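Side-chain contacts in 4'-phospho-dehydrooxetanocin synthase (Bacillus megaterium, PDB 5UL3), which catalyses the oxidative ring contraction of dAMP to an oxetane aldehyde in oxetanocin A biosynthesis, using cobalamin, a [4Fe-4S] cluster and S-adenosylmethionine: residues Y266-E269 with V273-N276; Y627-T632 with E705-K710; L695-L700 with K726-D731. One frame throughout, in Å; residues are numbered along the deposited sequence.

Overall arrangement
The three contacts sit at two remote places in the chain, all away from the annotated cofactor and substrate sites. Contact 1 closes a beta hairpin at the edge of the sheet of the cobalamin-binding Rossmann domain; the side chain of Tyr-266 is still about 12 Å from the bound cobalamin. Contacts 2 and 3 belong to the C-terminal helix bundle, and their centres lie about 59 and 56 Å from that of contact 1. Contacts 2 and 3, with centres about 13 Å apart, share helix 683-709 and touch directly: Glu-705 OE2 is 3.7 Å from Phe-729 CE2, and Thr-632 CG2 is 3.8 Å from Leu-700 CD1. Along the chain, their segments alternate.

Contact 1 of 3, residues Y266-E269 with V273-N276; sequences YVDE and VKHN
The ring of Tyr-266 lies against the base of the Lys-274 side chain in a CH-pi contact. Lys-274 CB stands over one ring face, 4.1 Å from the centroid of the Tyr-266 ring and 25° off its normal, displaced toward the CZ rim. A chi1 of 64° sets Tyr-266 CG between its own backbone N and carbonyl carbon, which brings the ring up beside the partner strand. Asn-276 comes to the edge of the same ring instead: its OD1 lies 3.6 Å from Tyr-266 CE1, with amide and ring planes 66° apart. One water joins the two groups, donating to Asn-276 OD1 and hydrogen-bonded to Tyr-266 OH, while Asn-276 ND2 binds the carbonyls of Val-261 and Leu-258. Beyond CB, the lysine chain bends at chi2 and runs past Asp-268, whose OD2 is 3.4 Å from Lys-274 CE. Asp-268 OD1 accepts from the backbone N of Glu-272 and is hydrogen-bonded to Ser-270 OG. Asp-268 OD2 to Lys-274 NZ is 4.6 Å, too long for a salt bridge; that ammonium pairs with Glu-272.

Two backbone bonds fix the antiparallel register: Lys-274 N to Tyr-266 O at 2.8 Å and Tyr-266 N to Lys-274 O at 3.0 Å. The hairpin forms the last two strands of the mixed Rossmann sheet, 264-267 running antiparallel to 235-237 and 273-275 outermost, and Val-267 and Val-273 both pack on Phe-228 of helix 224-230.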
loop_
_atom_site.group_PDB
_atom_site.type_symbol
_atom_site.label_atom_id
_atom_site.label_comp_id
_atom_site.label_asym_id
_atom_site.label_seq_id
_atom_site.Cartn_x
_atom_site.Cartn_y
_atom_site.Cartn_z
ATOM N N TYR A 266 6.372 17.728 -18.788
ATOM C CA TYR A 266 5.640 17.909 -20.035
ATOM C C TYR A 266 6.625 18.224 -21.152
ATOM O O TYR A 266 7.794 18.544 -20.911
ATOM C CB TYR A 266 4.591 19.014 -19.887
ATOM C CG TYR A 266 5.195 20.372 -19.611
ATOM C CD1 TYR A 266 5.589 20.745 -18.323
ATOM C CD2 TYR A 266 5.384 21.281 -20.641
ATOM C CE1 TYR A 266 6.165 21.994 -18.083
ATOM C CE2 TYR A 266 5.944 22.530 -20.409
ATOM C CZ TYR A 266 6.334 22.879 -19.136
ATOM O OH TYR A 266 6.885 24.124 -18.934
ATOM N N VAL A 267 6.133 18.119 -22.385
ATOM C CA VAL A 267 6.899 18.505 -23.566
ATOM C C VAL A 267 6.535 19.946 -23.896
ATOM O O VAL A 267 5.360 20.260 -24.112
ATOM C CB VAL A 267 6.609 17.578 -24.757
ATOM C CG1 VAL A 267 7.564 17.883 -25.913
ATOM C CG2 VAL A 267 6.702 16.115 -24.349
ATOM N N ASP A 268 7.535 20.823 -23.935
ATOM C CA ASP A 268 7.279 22.234 -24.188
ATOM C C ASP A 268 7.158 22.474 -25.695
ATOM O O ASP A 268 7.032 21.542 -26.494
ATOM C CB ASP A 268 8.352 23.102 -23.525
ATOM C CG ASP A 268 9.727 22.985 -24.184
ATOM O OD1 ASP A 268 9.903 22.198 -25.137
ATOM O OD2 ASP A 268 10.648 23.703 -23.733
ATOM N N GLU A 269 7.208 23.746 -26.097
ATOM C CA GLU A 269 7.002 24.099 -27.499
ATOM C C GLU A 269 8.158 23.643 -28.384
ATOM O O GLU A 269 7.945 23.319 -29.558
ATOM C CB GLU A 269 6.796 25.608 -27.620
ATOM C CG GLU A 269 5.919 26.185 -26.517
ATOM C CD GLU A 269 5.918 27.702 -26.503
ATOM O OE1 GLU A 269 6.103 28.308 -27.580
ATOM O OE2 GLU A 269 5.742 28.290 -25.412
ATOM N N VAL A 273 11.590 18.005 -22.948
ATOM C CA VAL A 273 10.924 17.628 -21.705
ATOM C C VAL A 273 11.308 18.626 -20.616
ATOM O O VAL A 273 12.493 18.825 -20.333
ATOM C CB VAL A 273 11.292 16.195 -21.297
ATOM C CG1 VAL A 273 10.778 15.884 -19.898
ATOM C CG2 VAL A 273 10.726 15.201 -22.298
ATOM N N LYS A 274 10.307 19.260 -20.009
ATOM C CA LYS A 274 10.509 20.158 -18.883
ATOM C C LYS A 274 9.931 19.532 -17.621
ATOM O O LYS A 274 9.013 18.715 -17.687
ATOM C CB LYS A 274 9.861 21.525 -19.139
ATOM C CG LYS A 274 10.516 22.310 -20.269
ATOM C CD LYS A 274 12.009 22.488 -20.006
ATOM C CE LYS A 274 12.770 22.860 -21.269
ATOM N NZ LYS A 274 14.242 22.910 -21.014
ATOM N N HIS A 275 10.496 19.904 -16.472
ATOM C CA HIS A 275 9.987 19.500 -15.166
ATOM C C HIS A 275 9.758 20.750 -14.336
ATOM O O HIS A 275 10.637 21.618 -14.256
ATOM C CB HIS A 275 10.952 18.560 -14.428
ATOM C CG HIS A 275 11.235 17.280 -15.152
ATOM N ND1 HIS A 275 10.810 16.051 -14.687
ATOM C CD2 HIS A 275 11.909 17.036 -16.301
ATOM C CE1 HIS A 275 11.208 15.107 -15.521
ATOM N NE2 HIS A 275 11.874 15.679 -16.510
ATOM N N ASN A 276 8.581 20.846 -13.725
ATOM C CA ASN A 276 8.264 21.926 -12.816
ATOM C C ASN A 276 8.474 21.454 -11.383
ATOM O O ASN A 276 8.143 20.317 -11.039
ATOM C CB ASN A 276 6.821 22.402 -12.995
ATOM C CG ASN A 276 6.585 23.097 -14.329
ATOM O OD1 ASN A 276 7.530 23.446 -15.043
ATOM N ND2 ASN A 276 5.316 23.302 -14.672
HETATM O O HOH W 1 9.392 24.419 -17.052
#

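Contact 2 of 3, residues Y627-T632 with E705-K710; sequences YSYMET and EADLNK. With EDO (1,2-ethanediol), chain K.
Tyr-629 and Asp-707 meet through a single short hydrogen bond: the phenol OH donates to Asp-707 OD2 at 2.6 Å. The carboxylate oxygen receives it on its anti lone pair, the one turned away from OD1, and lies at the ring edge in the plane of the tyrosine. Ring and carboxylate are nearly coplanar, 24° apart. A chi1 of -75° places Asp-707 CG beside its backbone N, an arrangement in which CB as well as OD2 is close to the phenol oxygen, Asp-707 CB lying 3.1 Å from Tyr-629 OH.

Both residues are buried, and the bond spans two long helices of the C-terminal helix bundle, 620-648 and 683-709, where the nearest CA atoms, those of Tyr-629 and Asp-707, are still 11.0 Å apart. The two side chains together span that gap.

The second carboxylate oxygen is gripped separately. An ethanediol, probably from the crystallisation liquor, donates from O2 to Asp-707 OD1 at 2.8 Å, and the same O2 accepts from Lys-710 NZ at 2.7 Å, the lysine chain being extended beyond CG. Asp-703 also binds this diol. Further out, the Tyr-629 side chain packs on Val-704 and Ile-713, while Asp-707 touches Ile-712 and shares a backbone hydrogen bond with Ile-713, in the loop that follows helix 683-709.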
loop_
_atom_site.group_PDB
_atom_site.type_symbol
_atom_site.label_atom_id
_atom_site.label_comp_id
_atom_site.label_asym_id
_atom_site.label_seq_id
_atom_site.Cartn_x
_atom_site.Cartn_y
_atom_site.Cartn_z
ATOM N N TYR A 627 -3.981 -25.868 6.355
ATOM C CA TYR A 627 -2.910 -25.028 6.874
ATOM C C TYR A 627 -1.660 -25.850 7.138
ATOM O O TYR A 627 -0.537 -25.390 6.870
ATOM C CB TYR A 627 -3.371 -24.302 8.138
ATOM C CG TYR A 627 -2.448 -23.146 8.514
ATOM C CD1 TYR A 627 -2.596 -21.903 7.923
ATOM C CD2 TYR A 627 -1.453 -23.315 9.460
ATOM C CE1 TYR A 627 -1.764 -20.844 8.261
ATOM C CE2 TYR A 627 -0.602 -22.259 9.811
ATOM C CZ TYR A 627 -0.772 -21.033 9.206
ATOM O OH TYR A 627 0.062 -19.989 9.541
ATOM N N SER A 628 -1.830 -27.087 7.627
ATOM C CA SER A 628 -0.670 -27.921 7.901
ATOM C C SER A 628 0.081 -28.243 6.613
ATOM O O SER A 628 1.316 -28.328 6.624
ATOM C CB SER A 628 -1.080 -29.202 8.644
ATOM O OG SER A 628 -1.452 -30.230 7.735
ATOM N N TYR A 629 -0.639 -28.425 5.500
ATOM C CA TYR A 629 0.036 -28.558 4.208
ATOM C C TYR A 629 0.880 -27.322 3.911
ATOM O O TYR A 629 2.029 -27.426 3.474
ATOM C CB TYR A 629 -0.961 -28.726 3.074
ATOM C CG TYR A 629 -1.949 -29.861 3.184
ATOM C CD1 TYR A 629 -1.641 -31.043 3.839
ATOM C CD2 TYR A 629 -3.192 -29.730 2.601
ATOM C CE1 TYR A 629 -2.609 -32.093 3.906
ATOM C CE2 TYR A 629 -4.127 -30.732 2.661
ATOM C CZ TYR A 629 -3.832 -31.910 3.308
ATOM O OH TYR A 629 -4.819 -32.890 3.327
ATOM N N MET A 630 0.296 -26.141 4.106
ATOM C CA MET A 630 1.023 -24.905 3.831
ATOM C C MET A 630 2.251 -24.764 4.722
ATOM O O MET A 630 3.307 -24.325 4.256
ATOM C CB MET A 630 0.083 -23.711 3.979
ATOM C CG MET A 630 -0.832 -23.555 2.776
ATOM S SD MET A 630 -2.021 -22.211 2.954
ATOM C CE MET A 630 -3.162 -22.986 4.033
ATOM N N GLU A 631 2.141 -25.131 6.006
ATOM C CA GLU A 631 3.313 -25.095 6.881
ATOM C C GLU A 631 4.394 -26.043 6.393
ATOM O O GLU A 631 5.586 -25.718 6.430
ATOM C CB GLU A 631 2.937 -25.481 8.311
ATOM C CG GLU A 631 1.964 -24.553 9.020
ATOM C CD GLU A 631 1.616 -25.079 10.402
ATOM O OE1 GLU A 631 1.264 -26.278 10.513
ATOM O OE2 GLU A 631 1.733 -24.312 11.376
ATOM N N THR A 632 3.996 -27.251 5.984
ATOM C CA THR A 632 4.969 -28.227 5.530
ATOM C C THR A 632 5.649 -27.764 4.251
ATOM O O THR A 632 6.873 -27.900 4.105
ATOM C CB THR A 632 4.270 -29.576 5.345
ATOM O OG1 THR A 632 3.760 -29.981 6.616
ATOM C CG2 THR A 632 5.243 -30.621 4.842
ATOM N N GLU A 705 -3.253 -35.779 -1.593
ATOM C CA GLU A 705 -4.036 -36.592 -2.515
ATOM C C GLU A 705 -4.868 -37.622 -1.757
ATOM O O GLU A 705 -6.067 -37.784 -2.018
ATOM C CB GLU A 705 -3.080 -37.262 -3.508
ATOM C CG GLU A 705 -3.740 -38.317 -4.404
ATOM C CD GLU A 705 -2.731 -39.063 -5.268
ATOM O OE1 GLU A 705 -1.699 -39.527 -4.742
ATOM O OE2 GLU A 705 -2.972 -39.172 -6.488
ATOM N N ALA A 706 -4.246 -38.321 -0.803
ATOM C CA ALA A 706 -4.969 -39.326 -0.027
ATOM C C ALA A 706 -6.063 -38.690 0.814
ATOM O O ALA A 706 -7.171 -39.230 0.915
ATOM C CB ALA A 706 -4.000 -40.107 0.858
ATOM N N ASP A 707 -5.774 -37.540 1.433
ATOM C CA ASP A 707 -6.806 -36.874 2.218
ATOM C C ASP A 707 -7.968 -36.455 1.337
ATOM O O ASP A 707 -9.134 -36.504 1.754
ATOM C CB ASP A 707 -6.226 -35.650 2.948
ATOM C CG ASP A 707 -5.375 -36.021 4.142
ATOM O OD1 ASP A 707 -5.524 -37.141 4.678
ATOM O OD2 ASP A 707 -4.556 -35.174 4.568
ATOM N N LEU A 708 -7.674 -36.025 0.111
ATOM C CA LEU A 708 -8.744 -35.661 -0.803
ATOM C C LEU A 708 -9.572 -36.891 -1.167
ATOM O O LEU A 708 -10.806 -36.866 -1.103
ATOM C CB LEU A 708 -8.159 -35.010 -2.054
ATOM C CG LEU A 708 -9.134 -34.676 -3.180
ATOM C CD1 LEU A 708 -10.232 -33.751 -2.676
ATOM C CD2 LEU A 708 -8.355 -34.016 -4.325
ATOM N N ASN A 709 -8.895 -37.987 -1.532
ATOM C CA ASN A 709 -9.621 -39.208 -1.907
ATOM C C ASN A 709 -10.439 -39.772 -0.748
ATOM O O ASN A 709 -11.538 -40.303 -0.963
ATOM C CB ASN A 709 -8.630 -40.251 -2.420
ATOM C CG ASN A 709 -8.018 -39.863 -3.753
ATOM O OD1 ASN A 709 -8.598 -39.086 -4.509
ATOM N ND2 ASN A 709 -6.866 -40.418 -4.053
ATOM N N LYS A 710 -9.931 -39.662 0.481
ATOM C CA LYS A 710 -10.649 -40.130 1.661
ATOM C C LYS A 710 -11.802 -39.223 2.073
ATOM O O LYS A 710 -12.555 -39.585 2.984
ATOM C CB LYS A 710 -9.689 -40.272 2.847
ATOM C CG LYS A 710 -8.637 -41.343 2.688
ATOM C CD LYS A 710 -7.608 -41.248 3.806
ATOM C CE LYS A 710 -6.461 -42.228 3.582
ATOM N NZ LYS A 710 -5.340 -41.987 4.545
HETATM C C1 EDO K . -1.843 -40.187 4.986
HETATM O O1 EDO K . -1.433 -40.715 3.720
HETATM C C2 EDO K . -2.810 -39.032 4.759
HETATM O O2 EDO K . -4.123 -39.533 4.472
#

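Contact 3 of 3, residues L695-L700 with K726-D731. With EDO (1,2-ethanediol), chain B.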
loop_
_atom_site.group_PDB
_atom_site.type_symbol
_atom_site.label_atom_id
_atom_site.label_comp_id
_atom_site.label_asym_id
_atom_site.label_seq_id
_atom_site.Cartn_x
_atom_site.Cartn_y
_atom_site.Cartn_z
ATOM N N LEU A 695 11.311 -34.843 -4.382
ATOM C CA LEU A 695 10.702 -36.063 -3.856
ATOM C C LEU A 695 10.099 -35.846 -2.472
ATOM O O LEU A 695 9.170 -36.560 -2.079
ATOM C CB LEU A 695 11.746 -37.185 -3.808
ATOM C CG LEU A 695 12.307 -37.599 -5.167
ATOM C CD1 LEU A 695 13.488 -38.547 -4.953
ATOM C CD2 LEU A 695 11.219 -38.274 -6.005
ATOM N N ILE A 696 10.602 -34.868 -1.714
ATOM C CA ILE A 696 9.990 -34.576 -0.422
ATOM C C ILE A 696 8.674 -33.840 -0.618
ATOM O O ILE A 696 7.695 -34.097 0.090
ATOM C CB ILE A 696 10.949 -33.776 0.475
ATOM C CG1 ILE A 696 12.296 -34.492 0.578
ATOM C CG2 ILE A 696 10.344 -33.606 1.857
ATOM C CD1 ILE A 696 13.345 -33.645 1.226
ATOM N N MET A 697 8.623 -32.919 -1.582
ATOM C CA MET A 697 7.349 -32.287 -1.910
ATOM C C MET A 697 6.338 -33.317 -2.403
ATOM O O MET A 697 5.142 -33.219 -2.102
ATOM C CB MET A 697 7.555 -31.197 -2.960
ATOM C CG MET A 697 6.321 -30.364 -3.236
ATOM S SD MET A 697 5.933 -29.277 -1.840
ATOM C CE MET A 697 4.357 -28.686 -2.439
ATOM N N GLU A 698 6.798 -34.323 -3.162
ATOM C CA GLU A 698 5.875 -35.370 -3.591
ATOM C C GLU A 698 5.262 -36.065 -2.386
ATOM O O GLU A 698 4.060 -36.345 -2.368
ATOM C CB GLU A 698 6.571 -36.400 -4.491
ATOM C CG GLU A 698 5.561 -37.463 -4.973
ATOM C CD GLU A 698 6.179 -38.693 -5.620
ATOM O OE1 GLU A 698 7.411 -38.847 -5.587
ATOM O OE2 GLU A 698 5.406 -39.510 -6.172
ATOM N N LYS A 699 6.070 -36.326 -1.359
ATOM C CA LYS A 699 5.568 -37.019 -0.179
ATOM C C LYS A 699 4.442 -36.230 0.473
ATOM O O LYS A 699 3.404 -36.792 0.849
ATOM C CB LYS A 699 6.705 -37.262 0.814
ATOM C CG LYS A 699 6.247 -37.909 2.110
ATOM C CD LYS A 699 7.390 -38.590 2.836
ATOM C CE LYS A 699 6.878 -39.384 4.028
ATOM N NZ LYS A 699 6.248 -38.489 5.039
ATOM N N LEU A 700 4.629 -34.916 0.605
ATOM C CA LEU A 700 3.561 -34.054 1.103
ATOM C C LEU A 700 2.316 -34.150 0.231
ATOM O O LEU A 700 1.198 -34.295 0.735
ATOM C CB LEU A 700 4.055 -32.603 1.167
ATOM C CG LEU A 700 2.989 -31.527 1.394
ATOM C CD1 LEU A 700 2.284 -31.785 2.710
ATOM C CD2 LEU A 700 3.595 -30.075 1.355
ATOM N N LYS A 726 -2.928 -33.887 -10.097
ATOM C CA LYS A 726 -2.629 -34.806 -11.195
ATOM C C LYS A 726 -1.537 -34.242 -12.094
ATOM O O LYS A 726 -0.584 -34.947 -12.452
ATOM C CB LYS A 726 -3.898 -35.082 -12.008
ATOM C CG LYS A 726 -3.694 -36.071 -13.149
ATOM C CD LYS A 726 -4.997 -36.284 -13.903
ATOM C CE LYS A 726 -4.860 -37.463 -14.874
ATOM N NZ LYS A 726 -6.129 -37.745 -15.600
ATOM N N ARG A 727 -1.652 -32.961 -12.444
ATOM C CA ARG A 727 -0.631 -32.305 -13.250
ATOM C C ARG A 727 0.708 -32.259 -12.523
ATOM O O ARG A 727 1.757 -32.515 -13.130
ATOM C CB ARG A 727 -1.098 -30.896 -13.614
ATOM C CG ARG A 727 -0.225 -30.182 -14.627
ATOM C CD ARG A 727 -0.840 -28.837 -14.982
ATOM N NE ARG A 727 -2.288 -28.971 -15.106
ATOM C CZ ARG A 727 -2.916 -29.316 -16.225
ATOM N NH1 ARG A 727 -4.238 -29.428 -16.235
ATOM N NH2 ARG A 727 -2.222 -29.548 -17.334
ATOM N N TRP A 728 0.696 -31.940 -11.222
ATOM C CA TRP A 728 1.948 -31.868 -10.464
ATOM C C TRP A 728 2.707 -33.190 -10.521
ATOM O O TRP A 728 3.918 -33.218 -10.787
ATOM C CB TRP A 728 1.681 -31.479 -9.006
ATOM C CG TRP A 728 2.957 -31.073 -8.289
ATOM C CD1 TRP A 728 3.444 -29.802 -8.140
ATOM C CD2 TRP A 728 3.917 -31.942 -7.670
ATOM N NE1 TRP A 728 4.641 -29.826 -7.456
ATOM C CE2 TRP A 728 4.956 -31.126 -7.158
ATOM C CE3 TRP A 728 4.002 -33.327 -7.493
ATOM C CZ2 TRP A 728 6.054 -31.649 -6.477
ATOM C CZ3 TRP A 728 5.097 -33.845 -6.820
ATOM C CH2 TRP A 728 6.107 -33.009 -6.322
ATOM N N PHE A 729 2.012 -34.301 -10.260
ATOM C CA PHE A 729 2.677 -35.599 -10.291
ATOM C C PHE A 729 3.242 -35.885 -11.674
ATOM O O PHE A 729 4.377 -36.357 -11.800
ATOM C CB PHE A 729 1.709 -36.702 -9.849
ATOM C CG PHE A 729 1.310 -36.603 -8.392
ATOM C CD1 PHE A 729 2.282 -36.486 -7.405
ATOM C CD2 PHE A 729 -0.035 -36.590 -8.019
ATOM C CE1 PHE A 729 1.938 -36.384 -6.065
ATOM C CE2 PHE A 729 -0.393 -36.492 -6.681
ATOM C CZ PHE A 729 0.595 -36.385 -5.701
ATOM N N SER A 730 2.484 -35.565 -12.726
ATOM C CA SER A 730 2.962 -35.839 -14.075
ATOM C C SER A 730 4.107 -34.919 -14.483
ATOM O O SER A 730 4.871 -35.269 -15.387
ATOM C CB SER A 730 1.816 -35.718 -15.082
ATOM O OG SER A 730 1.821 -34.447 -15.697
ATOM N N ASP A 731 4.249 -33.760 -13.842
ATOM C CA ASP A 731 5.311 -32.818 -14.178
ATOM C C ASP A 731 6.566 -32.989 -13.337
ATOM O O ASP A 731 7.489 -32.176 -13.474
ATOM C CB ASP A 731 4.809 -31.375 -14.032
ATOM C CG ASP A 731 3.802 -31.004 -15.094
ATOM O OD1 ASP A 731 3.781 -31.678 -16.143
ATOM O OD2 ASP A 731 3.032 -30.046 -14.888
HETATM C C1 EDO B . 5.547 -35.353 5.568
HETATM O O1 EDO B . 6.768 -35.698 4.904
HETATM C C2 EDO B . 4.480 -35.064 4.521
HETATM O O2 EDO B . 3.281 -34.613 5.164
#
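Trp-728 and Phe-729 of helix 720-730 pack on Met-697 and Glu-698 of helix 683-709, a near-antiparallel helix pair in the C-terminal helix bundle. The segment axes approach to 11.2 Å with a signed crossing angle of -153°, and the indole lies between them.

Trp-728 comes first in sequence. With its CG anti to the backbone N (chi1 -166°), the indole reaches across and brings the benzo end of its ring system to the other helix. Trp-728 CZ2 meets Met-697 CG at 3.5 Å, approached obliquely. Trp-728 CH2 lies 3.5 Å from the backbone Glu-698 N. Alongside, Trp-728 CZ3 rests 3.8 Å from Glu-698 CB. The polar corner of the indole is held separately, NE1 donating to Asn-604 OD1 of helix 588-617; Met-697 packs on the same helix through Trp-600 and Met-608.

Phe-729 is next along, and with its chi1 of -67° the end of the ring comes nearer the other helix, beside the glutamate. The Glu-698 carboxylate leads on to a salt bridge with Arg-702, whose guanidinium also makes a cation-pi contact with Phe-729. The aliphatic part of the glutamate meets the ring edge near its plane, Glu-698 CG lying 3.9 Å from Phe-729 CE1.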